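PDB 3PT5: NANS (YJHS), A 9-O-acetyl N-acetylneuraminic acid esterase from Escherichia coli O157:H7 EDL933, which removes the 9-O-acetyl group from 9-O-acetyl-N-acetylneuraminic acid, a host sialic acid on which the bacterium probably needs this SGNH-family esterase to grow. Local coordinates for residues G142-R147 / L167-R172; H209-F214 / A231-G236; T291-S296 / F313-R318; T238-K243 / P282-D287; F193-S198 / P247-A252. All coordinates share one frame; numbering follows the deposited sequence.

In the fold
Interaction 2 is the core contact: fully buried, purely apolar, it binds helix 203-218 to strand 233-236 of the central sheet. Interaction 1 touches it through Leu167 and Val168 on Phe214, yet at the surface its own contact shrinks to one hydroxyl pair. On the far side of the chain's centre from interaction 1, interactions 3 and 4 share the loop before helix 315-335: Asp285 of one bonds Tyr293 of the other, and their centres lie about 11 Å apart. Interaction 4 is a surface indole-carboxylate bond, whereas interaction 3 is mostly buried. Interaction 5, apolar again but peripheral, meets interaction 4 where Leu195 and Met196 of loop 193-198 pack on Trp242 of helix 240-245, just before helix 247-253.

Interaction 1: residues G142-R147 / L167-R172; sequences GTYSER and LVSRTR
Tyr144 points its phenol straight across to Ser169, and the two hydroxyls meet at their tips: Tyr144 OH lies 2.6 Å from Ser169 OG, a short hydrogen bond in which either group could be the donor. CG of Tyr144 sits opposite its backbone N (chi1 -175°), which carries the ring out from the strand toward the helix. The serine hydroxyl arrives obliquely to the ring. At the serine the bond is bent normally, with CB-OG...OH near 105°, while at the tyrosine CZ-OH...OG opens to about 146°. The result ties the two-stranded antiparallel hairpin of 144-145 and 149-150 to the outward side of helix 162-176, one of the helices flanking the sheet of this SGNH hydrolase. Around the phenol, Glu146 OE2 lies in the ring plane at its edge, 3.6 Å from Tyr144 CE2, and the ring also rests on Gln165 and Asp166, earlier in the same helix.

Interaction 2: residues H209-F214 / A231-G236; sequences HMVEAF and APWFCG
Trp233 is wrapped by three side chains of helix 203-218, the helix of a beta-alpha-beta crossover linking the adjacent parallel strands 182-189 and 233-236 of the SGNH alpha/beta fold. Val211 covers one face of the indole: its CG2 stands 3.9 Å from the centroid of the six-membered ring and only 5° off the normal, a CH-pi contact. Phe214 takes the edge instead. The pair is T-shaped, planes at 90°, with Trp233 CZ2 reaching over the phenyl face to 3.7 Å from Phe214 CG. Met210 finishes the shell, its chain bent at chi3 (73°) so that CE comes 4.0 Å from Trp233 CH2. Further out, Trp188 of the neighbouring strand meets the indole with its ring inclined, while Leu167 and Val168 of helix 162-176 pack on Phe214. Backbone bonds of Trp233 to Asn264 and Ile266 fix the strand beneath. Ala231 O, which accepts from Arg215 NH2, lies in the indole plane, 3.4 Å from Trp233 CD1.

Interaction 3: residues T291-S296 / F313-R318; sequences TGYYGS and FSSAAR
Tyr293 OH, the atom that touches Ser315 and Ala316, is hydrogen-bonded to Asp285 OD1, and this outside partner fixes where the phenol ends. With CG opposite the backbone N (chi1 -177°), the ring leans toward the first turn of helix 315-335, and its oxygen comes 3.5 Å from Ser315 CB and 3.7 Å from Ala316 N. Both approach obliquely to the ring, and the contact is one of van der Waals packing. Ser315 OG turns elsewhere, bonding to Gly38 O. Asp285 also takes Ser296 N through OD2, so a single carboxylate pins the tyrosine and the backbone three residues on. The helix start is itself well secured. Ser314 is the N-cap, its OG accepting from Ala317 N at 2.9 Å with an N-H...O angle of 160°. Arg318 folds back side-on to put NE and NH2 on the same carbonyl, each 2.9 Å from Phe313 O and both from one face of its plane. From this turn helix 315-335 runs on to pack against Pro232 and Phe234, just before and within strand 233-236, while the 291-296 loop borders its N-terminal end.

Interaction 4: residues T238-K243 / P282-D287; sequences TTWYWK and PDEDPD
Glu284 reaches Trp240 with an almost straight side chain. From CB, CG turns to the side opposite the carbonyl carbon (chi1 -57°), and the chain stays extended beyond it, carrying CD to within 3.4 Å of Trp240 NE1. At the tip, OE1 accepts from Trp240 NE1 at 3.0 Å, the N-H...O angle being 168°. The oxygen uses its syn lone pair and lies in the indole plane, yet carboxylate and ring are turned 58° against each other. Glu284 OE2 comes 3.1 Å from Trp240 NE1 and 3.6 Å from Trp240 CE2. Trp240 is the first residue of helix 240-245, whose N-cap is Thr239: its OG1 weakly accepts from Tyr241 N. The contact therefore joins a helix start to the short 3-10 turn 282-284. A second grip on OE1 comes from Thr279 OG1, while Gly277 N gives OE2 a weak bond; these would tend to stabilise the negative charge. The indole also touches Arg276 and Ser310.

Interaction 5: residues F193-S198 / P247-A252; sequences FDLMTS and PHAYEA
Ala249 brings helix 247-253 onto Leu195, with the two CA atoms only 5.1 Å apart, an approach that a methyl side chain permits. Its CB points at the other segment and lies 3.3 Å from Leu195 O and 3.8 Å from Leu195 CD2. Next, at Tyr250, the leucine meets mainly backbone: CD2 sits 3.3 Å from Tyr250 N and 4.1 Å from Tyr250 CB. The branch gets there because chi1 of Leu195 (-62°) sets CG beside its own backbone N; the extended chi2 sends CD1 onward toward Trp242 and leaves CD2 as the methyl that turns to the helix. Tyr250's ring leads away, its OH bonding to Asp237 OD1. Leu195 CD1 touches Trp242 CB in helix 240-245, and Ile253 touches the same side chain, so the loop after strand 182-189 is pressed on two consecutive helices. No hydrogen bond crosses between the segments, so the fit is van der Waals, methyls set against backbone as well as side chains, with the polar end of Tyr250 tied down elsewhere.

Interaction 1: residues G142-R147 / L167-R172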
# COMPACT_ATOMS: atom_id res chain seq x y z
N GLY A 142 14.26 1.32 -14.15
CA GLY A 142 14.20 2.75 -13.84
C GLY A 142 15.49 3.22 -13.17
O GLY A 142 16.52 2.56 -13.26
N THR A 143 15.43 4.35 -12.50
CA THR A 143 16.60 4.91 -11.81
C THR A 143 16.18 5.36 -10.42
O THR A 143 14.99 5.44 -10.11
CB THR A 143 17.21 6.10 -12.60
OG1 THR A 143 16.21 7.09 -12.87
CG2 THR A 143 17.77 5.61 -13.93
N TYR A 144 17.17 5.64 -9.57
CA TYR A 144 16.91 6.19 -8.25
C TYR A 144 17.58 7.56 -8.13
O TYR A 144 18.75 7.68 -8.45
CB TYR A 144 17.41 5.26 -7.14
CG TYR A 144 17.03 5.79 -5.76
CD1 TYR A 144 15.72 5.68 -5.30
CD2 TYR A 144 17.98 6.40 -4.95
CE1 TYR A 144 15.36 6.18 -4.06
CE2 TYR A 144 17.62 6.90 -3.69
CZ TYR A 144 16.31 6.79 -3.26
OH TYR A 144 15.95 7.28 -2.02
N SER A 145 16.82 8.56 -7.68
CA SER A 145 17.31 9.93 -7.45
C SER A 145 17.34 10.19 -5.95
O SER A 145 16.35 9.94 -5.26
CB SER A 145 16.37 10.93 -8.15
OG SER A 145 16.29 12.18 -7.46
N GLU A 146 18.47 10.68 -5.44
CA GLU A 146 18.61 10.95 -4.00
C GLU A 146 17.59 11.95 -3.49
O GLU A 146 17.06 11.81 -2.38
CB GLU A 146 20.02 11.44 -3.69
CG GLU A 146 21.11 10.42 -3.99
CD GLU A 146 20.94 9.12 -3.24
OE1 GLU A 146 20.67 9.16 -2.01
OE2 GLU A 146 21.07 8.04 -3.89
N ARG A 147 17.34 12.96 -4.31
CA ARG A 147 16.51 14.06 -3.92
C ARG A 147 15.03 13.74 -4.10
O ARG A 147 14.18 14.36 -3.46
CB ARG A 147 16.89 15.30 -4.72
CG ARG A 147 16.37 16.60 -4.13
CD ARG A 147 16.89 17.85 -4.85
NE ARG A 147 18.30 18.12 -4.57
CZ ARG A 147 18.76 18.70 -3.46
NH1 ARG A 147 17.93 19.04 -2.48
NH2 ARG A 147 20.07 18.91 -3.31
N LEU A 167 12.31 1.89 -1.05
CA LEU A 167 11.76 1.21 0.12
C LEU A 167 12.65 1.37 1.37
O LEU A 167 12.16 1.75 2.43
CB LEU A 167 11.55 -0.26 -0.21
CG LEU A 167 11.10 -1.21 0.89
CD1 LEU A 167 9.68 -0.89 1.31
CD2 LEU A 167 11.21 -2.63 0.40
N VAL A 168 13.93 1.07 1.21
CA VAL A 168 14.90 1.15 2.32
C VAL A 168 15.17 2.60 2.72
O VAL A 168 15.10 2.95 3.91
CB VAL A 168 16.21 0.37 1.98
CG1 VAL A 168 17.39 0.80 2.89
CG2 VAL A 168 15.97 -1.09 2.14
N SER A 169 15.42 3.45 1.73
CA SER A 169 15.75 4.84 1.96
C SER A 169 14.63 5.62 2.63
O SER A 169 14.89 6.39 3.58
CB SER A 169 16.22 5.50 0.66
OG SER A 169 15.58 6.74 0.46
N ARG A 170 13.39 5.40 2.20
CA ARG A 170 12.24 6.07 2.80
C ARG A 170 11.91 5.54 4.20
O ARG A 170 11.53 6.30 5.07
CB ARG A 170 11.01 5.97 1.90
CG ARG A 170 11.08 6.96 0.80
CD ARG A 170 10.13 6.66 -0.30
NE ARG A 170 8.71 6.88 -0.06
CZ ARG A 170 8.10 8.06 0.01
NH1 ARG A 170 8.79 9.21 0.06
NH2 ARG A 170 6.79 8.08 0.10
N THR A 171 12.04 4.23 4.41
CA THR A 171 11.82 3.66 5.74
C THR A 171 12.85 4.21 6.74
O THR A 171 12.49 4.60 7.86
CB THR A 171 11.85 2.13 5.71
OG1 THR A 171 10.79 1.68 4.87
CG2 THR A 171 11.65 1.52 7.12
N ARG A 172 14.11 4.26 6.30
CA ARG A 172 15.17 4.80 7.15
C ARG A 172 14.89 6.26 7.47
O ARG A 172 15.02 6.66 8.61
CB ARG A 172 16.51 4.73 6.45
CG ARG A 172 17.21 3.42 6.52
CD ARG A 172 18.47 3.52 5.67
NE ARG A 172 19.36 2.39 5.87
CZ ARG A 172 20.20 1.91 4.96
NH1 ARG A 172 20.27 2.46 3.75
NH2 ARG A 172 20.98 0.88 5.27

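Interaction 2: residues H209-F214 / A231-G236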
# COMPACT_ATOMS: atom_id res chain seq x y z
N HIS A 209 15.17 -12.98 -0.57
CA HIS A 209 16.44 -12.27 -0.58
C HIS A 209 16.27 -10.78 -0.31
O HIS A 209 17.08 -10.14 0.37
CB HIS A 209 17.17 -12.52 -1.91
CG HIS A 209 17.71 -13.91 -2.03
ND1 HIS A 209 17.91 -14.53 -3.24
CD2 HIS A 209 18.10 -14.80 -1.08
CE1 HIS A 209 18.39 -15.75 -3.04
NE2 HIS A 209 18.52 -15.93 -1.74
N MET A 210 15.18 -10.21 -0.82
CA MET A 210 14.90 -8.80 -0.59
C MET A 210 14.51 -8.50 0.85
O MET A 210 14.90 -7.48 1.42
CB MET A 210 13.81 -8.31 -1.55
CG MET A 210 13.85 -6.83 -1.69
SD MET A 210 12.55 -6.10 -2.72
CE MET A 210 11.12 -6.30 -1.67
N VAL A 211 13.73 -9.39 1.44
CA VAL A 211 13.39 -9.25 2.85
C VAL A 211 14.65 -9.35 3.72
O VAL A 211 14.84 -8.55 4.61
CB VAL A 211 12.37 -10.28 3.30
CG1 VAL A 211 12.15 -10.17 4.78
CG2 VAL A 211 11.06 -10.11 2.56
N GLU A 212 15.53 -10.31 3.44
CA GLU A 212 16.78 -10.38 4.21
C GLU A 212 17.66 -9.13 4.02
O GLU A 212 18.29 -8.66 4.98
CB GLU A 212 17.61 -11.63 3.89
CG GLU A 212 16.92 -12.97 4.01
CD GLU A 212 17.73 -14.10 3.38
OE1 GLU A 212 18.04 -14.05 2.16
OE2 GLU A 212 18.06 -15.07 4.11
N ALA A 213 17.71 -8.59 2.81
CA ALA A 213 18.48 -7.37 2.54
C ALA A 213 17.91 -6.18 3.30
O ALA A 213 18.64 -5.39 3.90
CB ALA A 213 18.55 -7.08 1.03
N PHE A 214 16.58 -6.07 3.28
CA PHE A 214 15.88 -5.03 4.01
C PHE A 214 16.26 -5.07 5.51
O PHE A 214 16.56 -4.05 6.13
CB PHE A 214 14.35 -5.20 3.81
CG PHE A 214 13.51 -4.14 4.49
CD1 PHE A 214 13.24 -2.93 3.87
CD2 PHE A 214 12.93 -4.39 5.76
CE1 PHE A 214 12.43 -1.95 4.48
CE2 PHE A 214 12.13 -3.42 6.39
CZ PHE A 214 11.86 -2.19 5.75
N ALA A 231 11.72 -7.17 11.65
CA ALA A 231 10.45 -6.45 11.66
C ALA A 231 9.45 -7.23 10.79
O ALA A 231 9.83 -7.72 9.73
CB ALA A 231 10.63 -5.03 11.16
N PRO A 232 8.20 -7.38 11.26
CA PRO A 232 7.21 -8.13 10.50
C PRO A 232 6.87 -7.55 9.12
O PRO A 232 6.75 -6.32 8.94
CB PRO A 232 5.96 -8.08 11.39
CG PRO A 232 6.11 -6.87 12.22
CD PRO A 232 7.60 -6.72 12.44
N TRP A 233 6.72 -8.46 8.19
CA TRP A 233 6.13 -8.20 6.88
C TRP A 233 4.75 -8.84 6.89
O TRP A 233 4.62 -10.05 6.97
CB TRP A 233 6.97 -8.78 5.74
CG TRP A 233 8.18 -7.95 5.48
CD1 TRP A 233 9.11 -7.59 6.40
CD2 TRP A 233 8.60 -7.40 4.22
NE1 TRP A 233 10.10 -6.83 5.80
CE2 TRP A 233 9.81 -6.70 4.46
CE3 TRP A 233 8.07 -7.42 2.92
CZ2 TRP A 233 10.50 -6.01 3.44
CZ3 TRP A 233 8.77 -6.75 1.90
CH2 TRP A 233 9.96 -6.06 2.17
N PHE A 234 3.74 -8.00 6.80
CA PHE A 234 2.35 -8.42 6.68
C PHE A 234 2.02 -8.50 5.20
O PHE A 234 1.93 -7.49 4.51
CB PHE A 234 1.44 -7.45 7.40
CG PHE A 234 1.77 -7.31 8.84
CD1 PHE A 234 1.31 -8.25 9.77
CD2 PHE A 234 2.60 -6.28 9.26
CE1 PHE A 234 1.64 -8.11 11.14
CE2 PHE A 234 2.93 -6.13 10.61
CZ PHE A 234 2.47 -7.07 11.55
N CYS A 235 1.96 -9.73 4.72
CA CYS A 235 1.88 -9.95 3.27
C CYS A 235 0.43 -10.27 2.92
O CYS A 235 -0.13 -11.27 3.38
CB CYS A 235 2.82 -11.08 2.87
SG CYS A 235 4.51 -10.73 3.24
N GLY A 236 -0.19 -9.41 2.13
CA GLY A 236 -1.59 -9.56 1.81
C GLY A 236 -1.86 -10.43 0.60
O GLY A 236 -1.04 -10.55 -0.32

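Interaction 3: residues T291-S296 / F313-R318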
# COMPACT_ATOMS: atom_id res chain seq x y z
N THR A 291 -24.92 7.77 1.22
CA THR A 291 -23.64 8.35 1.65
C THR A 291 -22.93 9.07 0.50
O THR A 291 -21.90 9.71 0.69
CB THR A 291 -22.66 7.28 2.18
OG1 THR A 291 -22.37 6.34 1.13
CG2 THR A 291 -23.24 6.52 3.36
N GLY A 292 -23.48 8.96 -0.70
CA GLY A 292 -22.90 9.62 -1.86
C GLY A 292 -21.80 8.79 -2.50
O GLY A 292 -21.03 9.31 -3.33
N TYR A 293 -21.75 7.51 -2.15
CA TYR A 293 -20.77 6.59 -2.77
C TYR A 293 -21.29 6.07 -4.11
O TYR A 293 -22.27 5.34 -4.15
CB TYR A 293 -20.46 5.42 -1.85
CG TYR A 293 -19.40 4.51 -2.45
CD1 TYR A 293 -18.11 4.98 -2.66
CD2 TYR A 293 -19.70 3.22 -2.81
CE1 TYR A 293 -17.14 4.15 -3.22
CE2 TYR A 293 -18.76 2.37 -3.34
CZ TYR A 293 -17.46 2.84 -3.55
OH TYR A 293 -16.52 1.99 -4.13
N TYR A 294 -20.58 6.41 -5.18
CA TYR A 294 -20.80 5.87 -6.51
C TYR A 294 -19.57 5.02 -6.85
O TYR A 294 -18.43 5.47 -6.71
CB TYR A 294 -21.04 7.00 -7.53
CG TYR A 294 -22.30 7.79 -7.23
CD1 TYR A 294 -23.56 7.31 -7.60
CD2 TYR A 294 -22.23 9.00 -6.56
CE1 TYR A 294 -24.72 8.00 -7.31
CE2 TYR A 294 -23.42 9.72 -6.25
CZ TYR A 294 -24.64 9.21 -6.63
OH TYR A 294 -25.79 9.96 -6.30
N GLY A 295 -19.83 3.76 -7.18
CA GLY A 295 -18.79 2.75 -7.36
C GLY A 295 -18.23 2.77 -8.75
O GLY A 295 -18.47 3.68 -9.54
N SER A 296 -17.49 1.72 -9.05
CA SER A 296 -16.70 1.63 -10.29
C SER A 296 -17.51 1.51 -11.57
O SER A 296 -16.97 1.72 -12.67
CB SER A 296 -15.77 0.45 -10.18
OG SER A 296 -16.55 -0.74 -10.13
N PHE A 313 -8.80 -4.71 -5.99
CA PHE A 313 -9.82 -4.55 -4.93
C PHE A 313 -10.51 -3.20 -5.03
O PHE A 313 -9.90 -2.22 -5.47
CB PHE A 313 -9.20 -4.67 -3.56
CG PHE A 313 -8.69 -6.04 -3.26
CD1 PHE A 313 -9.58 -7.09 -3.00
CD2 PHE A 313 -7.31 -6.23 -3.16
CE1 PHE A 313 -9.09 -8.37 -2.68
CE2 PHE A 313 -6.80 -7.50 -2.82
CZ PHE A 313 -7.69 -8.55 -2.60
N SER A 314 -11.78 -3.19 -4.65
CA SER A 314 -12.62 -1.97 -4.73
C SER A 314 -12.26 -0.98 -3.64
O SER A 314 -11.62 -1.31 -2.63
CB SER A 314 -14.11 -2.34 -4.59
OG SER A 314 -14.39 -2.87 -3.27
N SER A 315 -12.72 0.26 -3.82
CA SER A 315 -12.56 1.27 -2.77
C SER A 315 -13.24 0.82 -1.47
O SER A 315 -12.68 0.98 -0.39
CB SER A 315 -13.17 2.59 -3.25
OG SER A 315 -12.53 3.00 -4.45
N ALA A 316 -14.45 0.26 -1.61
CA ALA A 316 -15.22 -0.25 -0.48
C ALA A 316 -14.47 -1.36 0.26
O ALA A 316 -14.44 -1.35 1.47
CB ALA A 316 -16.55 -0.79 -1.00
N ALA A 317 -13.88 -2.31 -0.48
CA ALA A 317 -13.11 -3.39 0.19
C ALA A 317 -11.91 -2.84 0.94
O ALA A 317 -11.53 -3.34 2.00
CB ALA A 317 -12.63 -4.42 -0.82
N ARG A 318 -11.30 -1.81 0.38
CA ARG A 318 -10.11 -1.26 1.00
C ARG A 318 -10.46 -0.55 2.30
O ARG A 318 -9.79 -0.75 3.31
CB ARG A 318 -9.43 -0.32 0.01
CG ARG A 318 -8.84 -1.14 -1.14
CD ARG A 318 -8.31 -0.23 -2.23
NE ARG A 318 -8.14 -0.92 -3.52
CZ ARG A 318 -7.07 -1.59 -3.88
NH1 ARG A 318 -6.05 -1.70 -3.04
NH2 ARG A 318 -7.03 -2.17 -5.11

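Interaction 4: residues T238-K243 / P282-D287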
# COMPACT_ATOMS: atom_id res chain seq x y z
N THR A 238 -4.39 -11.61 -2.79
CA THR A 238 -4.78 -10.91 -4.01
C THR A 238 -6.25 -11.23 -4.33
O THR A 238 -6.92 -11.91 -3.54
CB THR A 238 -3.83 -11.27 -5.17
OG1 THR A 238 -4.14 -10.45 -6.32
CG2 THR A 238 -3.91 -12.73 -5.53
N THR A 239 -6.76 -10.69 -5.44
CA THR A 239 -8.17 -10.87 -5.79
C THR A 239 -8.47 -12.22 -6.42
O THR A 239 -7.55 -12.93 -6.87
CB THR A 239 -8.69 -9.81 -6.79
OG1 THR A 239 -8.28 -10.16 -8.12
CG2 THR A 239 -8.17 -8.44 -6.42
N TRP A 240 -9.75 -12.52 -6.52
CA TRP A 240 -10.19 -13.80 -7.05
C TRP A 240 -9.76 -14.00 -8.48
O TRP A 240 -9.55 -15.14 -8.90
CB TRP A 240 -11.70 -13.95 -6.93
CG TRP A 240 -12.55 -12.96 -7.70
CD1 TRP A 240 -13.15 -11.83 -7.19
CD2 TRP A 240 -12.96 -13.06 -9.07
NE1 TRP A 240 -13.90 -11.21 -8.18
CE2 TRP A 240 -13.81 -11.94 -9.33
CE3 TRP A 240 -12.71 -13.98 -10.11
CZ2 TRP A 240 -14.37 -11.72 -10.60
CZ3 TRP A 240 -13.28 -13.74 -11.37
CH2 TRP A 240 -14.09 -12.62 -11.59
N TYR A 241 -9.64 -12.90 -9.23
CA TYR A 241 -9.19 -12.98 -10.64
C TYR A 241 -7.84 -13.70 -10.75
O TYR A 241 -7.66 -14.66 -11.57
CB TYR A 241 -9.10 -11.57 -11.27
CG TYR A 241 -8.35 -11.64 -12.58
CD1 TYR A 241 -8.98 -12.10 -13.74
CD2 TYR A 241 -7.00 -11.32 -12.65
CE1 TYR A 241 -8.29 -12.22 -14.94
CE2 TYR A 241 -6.29 -11.44 -13.86
CZ TYR A 241 -6.95 -11.90 -14.99
OH TYR A 241 -6.28 -12.02 -16.16
N TRP A 242 -6.89 -13.26 -9.93
CA TRP A 242 -5.51 -13.75 -10.00
C TRP A 242 -5.42 -15.20 -9.49
O TRP A 242 -4.78 -16.05 -10.10
CB TRP A 242 -4.63 -12.82 -9.15
CG TRP A 242 -4.55 -11.45 -9.74
CD1 TRP A 242 -5.21 -10.31 -9.30
CD2 TRP A 242 -3.82 -11.06 -10.91
NE1 TRP A 242 -4.88 -9.25 -10.09
CE2 TRP A 242 -4.05 -9.66 -11.10
CE3 TRP A 242 -2.98 -11.75 -11.80
CZ2 TRP A 242 -3.46 -8.94 -12.15
CZ3 TRP A 242 -2.39 -11.02 -12.86
CH2 TRP A 242 -2.65 -9.62 -13.02
N LYS A 243 -6.10 -15.47 -8.39
CA LYS A 243 -6.18 -16.83 -7.85
C LYS A 243 -6.82 -17.83 -8.80
O LYS A 243 -6.37 -18.98 -8.86
CB LYS A 243 -7.00 -16.85 -6.58
CG LYS A 243 -6.47 -16.04 -5.47
CD LYS A 243 -7.43 -16.23 -4.37
CE LYS A 243 -7.02 -15.54 -3.11
NZ LYS A 243 -7.45 -16.39 -1.96
N PRO A 282 -17.88 -4.15 -11.88
CA PRO A 282 -19.02 -3.29 -11.51
C PRO A 282 -20.05 -3.95 -10.60
O PRO A 282 -20.56 -3.31 -9.67
CB PRO A 282 -19.62 -2.96 -12.87
CG PRO A 282 -18.40 -2.81 -13.74
CD PRO A 282 -17.48 -3.93 -13.28
N ASP A 283 -20.33 -5.22 -10.86
CA ASP A 283 -21.30 -5.98 -10.06
C ASP A 283 -20.84 -6.18 -8.61
O ASP A 283 -21.65 -6.43 -7.70
CB ASP A 283 -21.56 -7.32 -10.75
CG ASP A 283 -20.26 -8.10 -11.00
OD1 ASP A 283 -19.55 -7.80 -11.99
OD2 ASP A 283 -19.95 -9.01 -10.22
N GLU A 284 -19.53 -6.03 -8.37
CA GLU A 284 -18.99 -6.25 -7.03
C GLU A 284 -18.83 -4.98 -6.19
O GLU A 284 -18.47 -5.07 -5.01
CB GLU A 284 -17.67 -7.03 -7.10
CG GLU A 284 -17.87 -8.34 -7.83
CD GLU A 284 -16.66 -9.26 -7.79
OE1 GLU A 284 -15.53 -8.82 -7.47
OE2 GLU A 284 -16.86 -10.45 -8.11
N ASP A 285 -19.11 -3.82 -6.79
CA ASP A 285 -18.86 -2.55 -6.12
C ASP A 285 -20.13 -1.68 -6.19
O ASP A 285 -20.15 -0.64 -6.87
CB ASP A 285 -17.66 -1.87 -6.77
CG ASP A 285 -17.22 -0.61 -6.06
OD1 ASP A 285 -17.40 -0.46 -4.82
OD2 ASP A 285 -16.70 0.25 -6.80
N PRO A 286 -21.18 -2.09 -5.48
CA PRO A 286 -22.43 -1.32 -5.59
C PRO A 286 -22.32 0.07 -4.96
O PRO A 286 -21.54 0.28 -4.04
CB PRO A 286 -23.43 -2.17 -4.80
CG PRO A 286 -22.60 -3.01 -3.89
CD PRO A 286 -21.32 -3.28 -4.61
N ASP A 287 -23.14 1.00 -5.46
CA ASP A 287 -23.32 2.32 -4.88
C ASP A 287 -23.95 2.26 -3.50
O ASP A 287 -24.66 1.29 -3.15
CB ASP A 287 -24.29 3.13 -5.74
CG ASP A 287 -23.85 3.25 -7.17
OD1 ASP A 287 -22.63 3.11 -7.48
OD2 ASP A 287 -24.74 3.51 -7.99

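Interaction 5: residues F193-S198 / P247-A252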
# COMPACT_ATOMS: atom_id res chain seq x y z
N PHE A 193 1.82 -9.69 -11.01
CA PHE A 193 2.46 -9.75 -12.36
C PHE A 193 3.40 -10.94 -12.47
O PHE A 193 3.54 -11.54 -13.55
CB PHE A 193 3.17 -8.45 -12.71
CG PHE A 193 2.27 -7.45 -13.37
CD1 PHE A 193 0.91 -7.41 -13.07
CD2 PHE A 193 2.77 -6.54 -14.30
CE1 PHE A 193 0.07 -6.49 -13.67
CE2 PHE A 193 1.93 -5.63 -14.92
CZ PHE A 193 0.60 -5.60 -14.61
N ASP A 194 4.03 -11.29 -11.36
CA ASP A 194 4.91 -12.47 -11.36
C ASP A 194 4.15 -13.79 -11.60
O ASP A 194 4.73 -14.75 -12.10
CB ASP A 194 5.77 -12.53 -10.09
CG ASP A 194 6.88 -11.48 -10.09
OD1 ASP A 194 7.68 -11.45 -11.06
OD2 ASP A 194 6.97 -10.70 -9.13
N LEU A 195 2.87 -13.82 -11.26
CA LEU A 195 2.04 -14.99 -11.54
C LEU A 195 1.97 -15.33 -13.02
O LEU A 195 1.71 -16.47 -13.39
CB LEU A 195 0.60 -14.77 -11.07
CG LEU A 195 0.34 -14.55 -9.60
CD1 LEU A 195 -1.12 -14.12 -9.42
CD2 LEU A 195 0.62 -15.81 -8.84
N MET A 196 2.15 -14.32 -13.86
CA MET A 196 1.95 -14.45 -15.30
C MET A 196 3.18 -14.91 -16.05
O MET A 196 3.06 -15.34 -17.20
CB MET A 196 1.50 -13.11 -15.88
CG MET A 196 0.15 -12.70 -15.38
SD MET A 196 -0.46 -11.28 -16.30
CE MET A 196 0.28 -9.96 -15.43
N THR A 197 4.36 -14.75 -15.44
CA THR A 197 5.61 -14.95 -16.19
C THR A 197 6.02 -16.42 -16.17
O THR A 197 5.61 -17.19 -15.29
CB THR A 197 6.80 -14.05 -15.73
OG1 THR A 197 7.35 -14.57 -14.52
CG2 THR A 197 6.38 -12.60 -15.51
N SER A 198 6.83 -16.81 -17.15
CA SER A 198 7.30 -18.20 -17.22
C SER A 198 8.29 -18.45 -16.07
O SER A 198 8.52 -19.60 -15.68
CB SER A 198 7.95 -18.49 -18.58
OG SER A 198 9.14 -17.76 -18.74
N PRO A 247 -3.65 -20.50 -10.83
CA PRO A 247 -3.64 -21.26 -9.58
C PRO A 247 -2.28 -21.89 -9.22
O PRO A 247 -1.87 -21.90 -8.04
CB PRO A 247 -4.72 -22.34 -9.82
CG PRO A 247 -4.76 -22.51 -11.30
CD PRO A 247 -4.46 -21.14 -11.88
N HIS A 248 -1.57 -22.41 -10.22
CA HIS A 248 -0.27 -23.02 -9.99
C HIS A 248 0.76 -21.99 -9.53
O HIS A 248 1.48 -22.20 -8.55
CB HIS A 248 0.23 -23.73 -11.24
CG HIS A 248 1.36 -24.68 -10.98
ND1 HIS A 248 2.67 -24.37 -11.27
CD2 HIS A 248 1.36 -25.92 -10.44
CE1 HIS A 248 3.44 -25.38 -10.91
NE2 HIS A 248 2.67 -26.34 -10.41
N ALA A 249 0.80 -20.86 -10.22
CA ALA A 249 1.69 -19.79 -9.83
C ALA A 249 1.26 -19.17 -8.49
O ALA A 249 2.09 -18.81 -7.70
CB ALA A 249 1.76 -18.73 -10.92
N TYR A 250 -0.04 -19.04 -8.26
CA TYR A 250 -0.52 -18.51 -6.98
C TYR A 250 -0.05 -19.36 -5.79
O TYR A 250 0.41 -18.84 -4.76
CB TYR A 250 -2.05 -18.34 -7.04
CG TYR A 250 -2.61 -17.94 -5.73
CD1 TYR A 250 -2.60 -16.60 -5.34
CD2 TYR A 250 -3.11 -18.90 -4.85
CE1 TYR A 250 -3.08 -16.23 -4.08
CE2 TYR A 250 -3.60 -18.53 -3.60
CZ TYR A 250 -3.58 -17.20 -3.22
OH TYR A 250 -4.09 -16.88 -1.98
N GLU A 251 -0.13 -20.68 -5.95
CA GLU A 251 0.30 -21.62 -4.93
C GLU A 251 1.79 -21.43 -4.61
O GLU A 251 2.18 -21.44 -3.44
CB GLU A 251 0.01 -23.04 -5.42
CG GLU A 251 0.53 -24.13 -4.50
CD GLU A 251 -0.26 -25.44 -4.61
OE1 GLU A 251 -0.46 -25.96 -5.74
OE2 GLU A 251 -0.69 -25.94 -3.54
N ALA A 252 2.62 -21.21 -5.63
CA ALA A 252 4.05 -21.01 -5.41
C ALA A 252 4.34 -19.67 -4.77
O ALA A 252 5.01 -19.58 -3.72
CB ALA A 252 4.82 -21.16 -6.70